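Local coordinates for protein 4-amino-4-deoxy-L-arabinose transferase or related glycosyltransferases of PMT family (Cupriavidus metallidurans, PDB 5EZM) that probably transfers a pentose sugar, 4-amino-4-deoxy-L-arabinose, onto lipid A as a zinc-binding, membrane-embedded glycosyltransferase of the GT-C fold, at residues A[32-35]-A[36-40]. Residues are numbered along the deposited sequence; the frame is centred on the assembly and turned at random.
Sequences GWVV and LFVAV. With MPG ([(Z)-octadec-9-enyl] (2R)-2,3-bis(oxidanyl)propanoate), chain B; MPG ([(Z)-octadec-9-enyl] (2R)-2,3-bis(oxidanyl)propanoate), chain C.
Leu36 lies alongside Trp33 three residues further along the helix, the two side chains pointing the same way, and its CD2 methyl meets the six-membered part of the indole obliquely, 3.8 Å from Trp33 CE3. With Leu36 CG anti to the backbone N (chi1 171°) and chi2 near 63°, CD2 is the branch that reaches Trp33 CE3 and CZ3. The firm part of this local contact is the helix backbone, an i to i+4 ladder. Phe37 N donates to Trp33 O at 2.6 Å. Val38 N and Ala39 N donate in the same way to Val34 O and Val35 O. The bond at the Gly32 end, from Leu36 N to Gly32 O, is weak at 3.3 Å. Side-chain packing is sparser: Val34 CG1 and Val38 CG2 run side by side on another flank of the helix, 4.1 Å apart.

On the Trp33 side, protein gives way to lipid. One monoolein-like MPG molecule passes over a face of the indole, its C6 lying 4.0 Å from Trp33 NE1, and a second approaches the benzo end obliquely, with its C2 3.9 Å from Trp33 CH2. The alkyl chains lie against Trp33, consistent with a lipid-facing flank of a membrane helix. Val34, too, touches an MPG molecule, in a pocket completed by Leu143, Leu146, Pro437 and Ala440. Phe37 leaves the helix on a different flank, where its side chain packs on Leu143 and Leu146, so helix 31-47, predicted to be transmembrane, rests against helix 135-147 while Trp33 meets bound lipid.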
loop_
_atom_site.group_PDB
_atom_site.type_symbol
_atom_site.label_atom_id
_atom_site.label_comp_id
_atom_site.label_asym_id
_atom_site.label_seq_id
_atom_site.Cartn_x
_atom_site.Cartn_y
_atom_site.Cartn_z
ATOM N N GLY A 32 11.625 28.364 -11.824
ATOM C CA GLY A 32 12.466 27.392 -12.501
ATOM C C GLY A 32 13.053 26.341 -11.584
ATOM O O GLY A 32 13.424 25.260 -12.052
ATOM N N TRP A 33 13.156 26.633 -10.285
ATOM C CA TRP A 33 13.542 25.605 -9.325
ATOM C C TRP A 33 12.375 24.673 -9.026
ATOM O O TRP A 33 12.515 23.446 -9.103
ATOM C CB TRP A 33 14.061 26.245 -8.036
ATOM C CG TRP A 33 15.368 26.955 -8.201
ATOM C CD1 TRP A 33 15.592 28.298 -8.101
ATOM C CD2 TRP A 33 16.634 26.359 -8.508
ATOM N NE1 TRP A 33 16.919 28.574 -8.322
ATOM C CE2 TRP A 33 17.581 27.401 -8.575
ATOM C CE3 TRP A 33 17.060 25.045 -8.730
ATOM C CZ2 TRP A 33 18.927 27.170 -8.855
ATOM C CZ3 TRP A 33 18.396 24.817 -9.008
ATOM C CH2 TRP A 33 19.313 25.875 -9.068
ATOM N N VAL A 34 11.211 25.244 -8.697
ATOM C CA VAL A 34 10.028 24.439 -8.388
ATOM C C VAL A 34 9.733 23.479 -9.533
ATOM O O VAL A 34 9.687 22.255 -9.349
ATOM C CB VAL A 34 8.821 25.346 -8.094
ATOM C CG1 VAL A 34 7.582 24.508 -7.814
ATOM C CG2 VAL A 34 9.125 26.268 -6.925
ATOM N N VAL A 35 9.553 24.031 -10.737
ATOM C CA VAL A 35 9.336 23.207 -11.926
ATOM C C VAL A 35 10.395 22.120 -12.017
ATOM O O VAL A 35 10.092 20.959 -12.316
ATOM C CB VAL A 35 9.318 24.083 -13.192
ATOM C CG1 VAL A 35 9.116 23.225 -14.430
ATOM C CG2 VAL A 35 8.235 25.141 -13.087
ATOM N N LEU A 36 11.652 22.473 -11.742
ATOM C CA LEU A 36 12.709 21.468 -11.716
ATOM C C LEU A 36 12.439 20.433 -10.632
ATOM O O LEU A 36 12.312 19.234 -10.913
ATOM C CB LEU A 36 14.062 22.143 -11.501
ATOM C CG LEU A 36 15.243 21.212 -11.235
ATOM C CD1 LEU A 36 15.504 20.313 -12.428
ATOM C CD2 LEU A 36 16.475 22.026 -10.894
ATOM N N PHE A 37 12.313 20.899 -9.383
ATOM C CA PHE A 37 12.097 20.017 -8.240
ATOM C C PHE A 37 10.999 19.003 -8.531
ATOM O O PHE A 37 11.251 17.792 -8.597
ATOM C CB PHE A 37 11.749 20.865 -7.011
ATOM C CG PHE A 37 11.614 20.077 -5.737
ATOM C CD1 PHE A 37 12.694 19.932 -4.882
ATOM C CD2 PHE A 37 10.403 19.499 -5.383
ATOM C CE1 PHE A 37 12.572 19.218 -3.707
ATOM C CE2 PHE A 37 10.276 18.782 -4.213
ATOM C CZ PHE A 37 11.362 18.639 -3.373
ATOM N N VAL A 38 9.778 19.498 -8.754
ATOM C CA VAL A 38 8.639 18.624 -9.020
ATOM C C VAL A 38 8.954 17.670 -10.163
ATOM O O VAL A 38 8.694 16.462 -10.077
ATOM C CB VAL A 38 7.380 19.457 -9.312
ATOM C CG1 VAL A 38 6.192 18.544 -9.551
ATOM C CG2 VAL A 38 7.104 20.405 -8.160
ATOM N N ALA A 39 9.553 18.195 -11.239
ATOM C CA ALA A 39 9.925 17.334 -12.357
ATOM C C ALA A 39 10.798 16.186 -11.875
ATOM O O ALA A 39 10.454 15.010 -12.055
ATOM C CB ALA A 39 10.643 18.144 -13.437
ATOM N N VAL A 40 11.903 16.517 -11.195
ATOM C CA VAL A 40 12.804 15.482 -10.700
ATOM C C VAL A 40 12.058 14.526 -9.787
ATOM O O VAL A 40 12.337 13.319 -9.775
ATOM C CB VAL A 40 14.014 16.118 -9.990
ATOM C CG1 VAL A 40 14.919 15.042 -9.414
ATOM C CG2 VAL A 40 14.783 17.003 -10.958
HETATM C C2 MPG B . 17.513 25.095 -13.591
HETATM C C3 MPG B . 17.917 26.472 -13.080
HETATM C C4 MPG B . 16.710 27.336 -12.754
HETATM C C5 MPG B . 17.082 28.807 -12.499
HETATM C C6 MPG B . 15.885 29.630 -11.994
HETATM C C1 MPG B . 18.721 24.271 -14.043
HETATM C C2 MPG C . 22.150 26.031 -6.426
HETATM C C3 MPG C . 21.418 27.211 -5.795
HETATM C C4 MPG C . 21.816 28.541 -6.414
HETATM C C5 MPG C . 20.929 29.704 -5.937
HETATM C C6 MPG C . 20.968 30.902 -6.901
HETATM C C1 MPG C . 21.548 24.684 -6.016
#